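Local coordinates for OsmC-like protein (Jannaschia sp., PDB 3CJE) that probably reduces organic hydroperoxides and so helps protect the cell from oxidative damage, at residues M75-I78 with R79-K83; K140-F143 with L144-T147. All coordinates share one frame; numbering follows the deposited sequence.

Contact 1: residues M75-I78 with R79-K83; sequences MTQI and RAFAK
Gln77 and Phe81, one turn apart near the end of a helix, lie side by side and point the same way. The amide does not lie flat on the ring: the two planes stand 73° apart, and Gln77 OE1 comes to 3.8 Å from Phe81 CZ at the far end of the ring. A bend in the glutamine chain at chi2 (-56°) turns OE1 toward that end. Glutamine suits the place because its methylenes pack while its carbonyl oxygen still serves a polar partner, here a weak hydrogen bond from Tyr109 OH of the second subunit. Near its root the phenyl group passes close to backbone, with Phe81 CG 3.3 Å from Gln77 O.

On another side of the helix, Arg79 runs its aliphatic part back over the preceding turn, Arg79 CG reaching 3.2 Å from Met75 O. The chain then bends at chi3 (81°) and carries the guanidinium to several acceptors, NH1 to Arg28 O and Asn29 OD1 and NH2 to Val24 O, which suits a group with many N-H donors. Alanine at 80 adds just a methyl, with Ala80 CB 3.3 Å from Thr76 O.

The backbone ladder is regular at first, Arg79 N to Met75 O at 3.0 Å and Ala80 N to Thr76 O at 2.8 Å. The next bonds are less straight: Phe81 N still bonds to Gln77 O, with only a weak second bond to Ile78 O, and the bond from Ala82 N to Ile78 O is weak too.

This end of helix 62-81 is wedged between several elements. Met75, present as selenomethionine, and Arg79 face strands 13-24 and 28-37, Ile78 and Phe81 pack on helix 128-141, and the Phe81 ring meets Tyr109 of the second subunit edge-to-face.

Contact 2: residues K140-F143 with L144-T147; sequences KGCF and LEQT
Cys142 lays its sulfur against the side chain of Glu145, with SG 3.5 Å from Glu145 CG, and in the same position takes a capping bond from Glu145 N. That bond is long, as sulfur requires, at 3.4 Å from Glu145 N to Cys142 SG, but nearly straight at 163°. Setting SG opposite the backbone N (chi1 174°) turns it toward the first turn of the new helix, so cysteine acts as N-cap while its soft, largely apolar surface also packs on Leu144 CB. Its carbonyl helps as well: Gln146 N lies 3.0 Å from Cys142 O, nearly in line with the C=O bond.

Thr147 folds back on the same turn. Its hydroxyl donates to Phe143 O across 2.7 Å from OG1, while Thr147 N reaches that oxygen at 3.0 Å from the other face of the carbonyl plane. Two donors thus grip one acceptor, a use for which a short hydroxyl side chain is well fitted. Trp100 NE1 of the second subunit bonds to the same hydroxyl. Gln146 sends its CG over the end of the preceding helix, 3.5 Å from Lys140 O.

The bend joins helix 128-141 to helix 143-148. Cys142 packs on Cys73 of helix 62-81, consistent with the paired cysteines of the OsmC/Ohr family; Leu144 and Glu145 also touch that helix, while Glu145 OE2 bonds to His156 of the second subunit and Phe143 meets its Trp100 edge-to-face.

In the fold
From the N terminus, strands 13-24, 28-37 and 41-47 come first, and helix 62-81 follows. Contact 1 lies at the end of that helix and encloses no loop, its halves being consecutive. The chain then runs through strands 93-105 and 108-121 and into helix 128-141, after which contact 2 forms the corner leading to helix 143-148. The two contacts follow in series, neither nesting nor crossing. In space they touch, Gln77 CG lying 3.7 Å from Cys142 CA, so the end of one helix packs beside the corner between the other two. Both also meet the second subunit, placing these helices at the dimer interface.

Contact 1: residues M75-I78 with R79-K83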
loop_
_atom_site.group_PDB
_atom_site.type_symbol
_atom_site.label_atom_id
_atom_site.label_comp_id
_atom_site.label_asym_id
_atom_site.label_seq_id
_atom_site.Cartn_x
_atom_site.Cartn_y
_atom_site.Cartn_z
HETATM N N MSE A 75 7.565 -10.703 1.088
HETATM C CA MSE A 75 7.599 -12.155 0.877
HETATM C C MSE A 75 8.054 -12.524 -0.523
HETATM O O MSE A 75 8.856 -13.451 -0.699
HETATM C CB MSE A 75 6.211 -12.746 1.183
HETATM C CG MSE A 75 5.864 -12.679 2.608
HETATM SE SE MSE A 75 4.076 -13.369 2.914
HETATM C CE MSE A 75 4.525 -15.249 2.725
ATOM N N THR A 76 7.551 -11.803 -1.523
ATOM C CA THR A 76 7.931 -12.055 -2.895
ATOM C C THR A 76 9.438 -11.900 -3.094
ATOM O O THR A 76 10.076 -12.743 -3.730
ATOM C CB THR A 76 7.102 -11.179 -3.862
ATOM O OG1 THR A 76 5.721 -11.574 -3.748
ATOM C CG2 THR A 76 7.566 -11.379 -5.308
ATOM N N GLN A 77 10.036 -10.844 -2.531
ATOM C CA GLN A 77 11.479 -10.637 -2.702
ATOM C C GLN A 77 12.284 -11.732 -1.994
ATOM O O GLN A 77 13.292 -12.208 -2.512
ATOM C CB GLN A 77 11.911 -9.267 -2.170
ATOM C CG GLN A 77 11.087 -8.072 -2.606
ATOM C CD GLN A 77 11.012 -7.963 -4.054
ATOM O OE1 GLN A 77 12.027 -8.161 -4.743
ATOM N NE2 GLN A 77 9.818 -7.667 -4.566
ATOM N N ILE A 78 11.866 -12.113 -0.776
ATOM C CA ILE A 78 12.510 -13.223 -0.080
ATOM C C ILE A 78 12.522 -14.483 -0.935
ATOM O O ILE A 78 13.559 -15.149 -1.121
ATOM C CB ILE A 78 11.856 -13.484 1.275
ATOM C CG1 ILE A 78 12.114 -12.313 2.224
ATOM C CG2 ILE A 78 12.369 -14.794 1.903
ATOM C CD1 ILE A 78 11.273 -12.356 3.505
ATOM N N ARG A 79 11.360 -14.815 -1.497
ATOM C CA ARG A 79 11.217 -16.007 -2.312
ATOM C C ARG A 79 11.990 -15.925 -3.622
ATOM O O ARG A 79 12.591 -16.919 -4.023
ATOM C CB ARG A 79 9.740 -16.323 -2.543
ATOM C CG ARG A 79 8.975 -16.613 -1.259
ATOM C CD ARG A 79 7.491 -16.837 -1.509
ATOM N NE ARG A 79 7.259 -18.200 -1.974
ATOM C CZ ARG A 79 6.059 -18.717 -2.217
ATOM N NH1 ARG A 79 4.992 -18.015 -2.075
ATOM N NH2 ARG A 79 5.968 -19.962 -2.568
ATOM N N ALA A 80 12.007 -14.755 -4.250
ATOM C CA ALA A 80 12.718 -14.537 -5.509
ATOM C C ALA A 80 14.239 -14.579 -5.326
ATOM O O ALA A 80 14.969 -15.008 -6.211
ATOM C CB ALA A 80 12.309 -13.214 -6.141
ATOM N N PHE A 81 14.716 -14.125 -4.181
ATOM C CA PHE A 81 16.165 -13.964 -3.981
ATOM C C PHE A 81 16.820 -15.137 -3.229
ATOM O O PHE A 81 18.040 -15.265 -3.253
ATOM C CB PHE A 81 16.440 -12.686 -3.201
ATOM C CG PHE A 81 16.136 -11.373 -3.929
ATOM C CD1 PHE A 81 15.914 -11.311 -5.281
ATOM C CD2 PHE A 81 16.172 -10.178 -3.237
ATOM C CE1 PHE A 81 15.656 -10.089 -5.884
ATOM C CE2 PHE A 81 15.961 -8.991 -3.841
ATOM C CZ PHE A 81 15.682 -8.939 -5.160
ATOM N N ALA A 82 16.030 -15.984 -2.582
ATOM C CA ALA A 82 16.609 -16.983 -1.661
ATOM C C ALA A 82 17.650 -17.866 -2.302
ATOM O O ALA A 82 18.798 -17.968 -1.847
ATOM C CB ALA A 82 15.483 -17.833 -1.045
ATOM N N LYS A 83 17.310 -18.524 -3.396
ATOM C CA LYS A 83 18.284 -19.434 -4.001
ATOM C C LYS A 83 19.508 -18.703 -4.553
ATOM O O LYS A 83 20.645 -19.189 -4.404
ATOM C CB LYS A 83 17.634 -20.295 -5.082
ATOM C CG LYS A 83 18.625 -21.288 -5.664
ATOM C CD LYS A 83 18.050 -22.072 -6.817
ATOM C CE LYS A 83 19.081 -23.088 -7.359
ATOM N NZ LYS A 83 19.527 -23.993 -6.270
#

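Contact 2: residues K140-F143 with L144-T147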
loop_
_atom_site.group_PDB
_atom_site.type_symbol
_atom_site.label_atom_id
_atom_site.label_comp_id
_atom_site.label_asym_id
_atom_site.label_seq_id
_atom_site.Cartn_x
_atom_site.Cartn_y
_atom_site.Cartn_z
ATOM N N LYS A 140 15.792 -4.076 0.100
ATOM C CA LYS A 140 16.210 -3.116 -0.963
ATOM C C LYS A 140 15.536 -3.425 -2.288
ATOM O O LYS A 140 15.352 -2.545 -3.127
ATOM C CB LYS A 140 17.716 -3.139 -1.098
ATOM C CG LYS A 140 18.431 -2.605 0.126
ATOM C CD LYS A 140 19.937 -2.631 -0.070
ATOM C CE LYS A 140 20.748 -2.335 1.221
ATOM N NZ LYS A 140 21.803 -3.399 1.542
ATOM N N GLY A 141 15.181 -4.679 -2.502
ATOM C CA GLY A 141 14.425 -5.113 -3.683
ATOM C C GLY A 141 12.922 -4.802 -3.600
ATOM O O GLY A 141 12.194 -4.814 -4.595
ATOM N N CYS A 142 12.423 -4.584 -2.391
ATOM C CA CYS A 142 11.013 -4.435 -2.203
ATOM C C CYS A 142 10.657 -2.985 -2.515
ATOM O O CYS A 142 11.016 -2.068 -1.772
ATOM C CB CYS A 142 10.649 -4.766 -0.763
ATOM S SG CYS A 142 8.910 -4.429 -0.383
ATOM N N PHE A 143 9.972 -2.797 -3.644
ATOM C CA PHE A 143 9.499 -1.482 -4.054
ATOM C C PHE A 143 8.809 -0.690 -2.950
ATOM O O PHE A 143 9.050 0.507 -2.787
ATOM C CB PHE A 143 8.542 -1.620 -5.248
ATOM C CG PHE A 143 9.196 -2.158 -6.504
ATOM C CD1 PHE A 143 9.886 -1.306 -7.340
ATOM C CD2 PHE A 143 9.238 -3.533 -6.751
ATOM C CE1 PHE A 143 10.548 -1.765 -8.509
ATOM C CE2 PHE A 143 9.898 -3.987 -7.930
ATOM C CZ PHE A 143 10.543 -3.113 -8.766
ATOM N N LEU A 144 7.928 -1.353 -2.209
ATOM C CA LEU A 144 7.164 -0.689 -1.167
ATOM C C LEU A 144 7.980 -0.310 0.050
ATOM O O LEU A 144 7.806 0.785 0.602
ATOM C CB LEU A 144 5.958 -1.557 -0.796
ATOM C CG LEU A 144 5.022 -1.866 -1.933
ATOM C CD1 LEU A 144 3.819 -2.645 -1.349
ATOM C CD2 LEU A 144 4.567 -0.570 -2.667
ATOM N N GLU A 145 8.912 -1.167 0.472
ATOM C CA GLU A 145 9.809 -0.806 1.555
ATOM C C GLU A 145 10.652 0.401 1.202
ATOM O O GLU A 145 10.827 1.316 2.022
ATOM C CB GLU A 145 10.748 -1.939 1.904
ATOM C CG GLU A 145 10.071 -3.073 2.647
ATOM C CD GLU A 145 10.799 -3.441 3.925
ATOM O OE1 GLU A 145 11.684 -2.679 4.365
ATOM O OE2 GLU A 145 10.479 -4.525 4.457
ATOM N N GLN A 146 11.197 0.406 -0.000
ATOM C CA GLN A 146 12.021 1.536 -0.431
ATOM C C GLN A 146 11.199 2.832 -0.556
ATOM O O GLN A 146 11.705 3.927 -0.298
ATOM C CB GLN A 146 12.805 1.191 -1.686
ATOM C CG GLN A 146 13.865 0.083 -1.431
ATOM C CD GLN A 146 14.779 0.435 -0.238
ATOM O OE1 GLN A 146 14.769 -0.235 0.815
ATOM N NE2 GLN A 146 15.461 1.516 -0.363
ATOM N N THR A 147 9.939 2.708 -0.933
ATOM C CA THR A 147 9.001 3.846 -0.990
ATOM C C THR A 147 8.798 4.400 0.426
ATOM O O THR A 147 8.866 5.608 0.657
ATOM C CB THR A 147 7.680 3.419 -1.638
ATOM O OG1 THR A 147 7.962 2.935 -2.964
ATOM C CG2 THR A 147 6.664 4.556 -1.696
#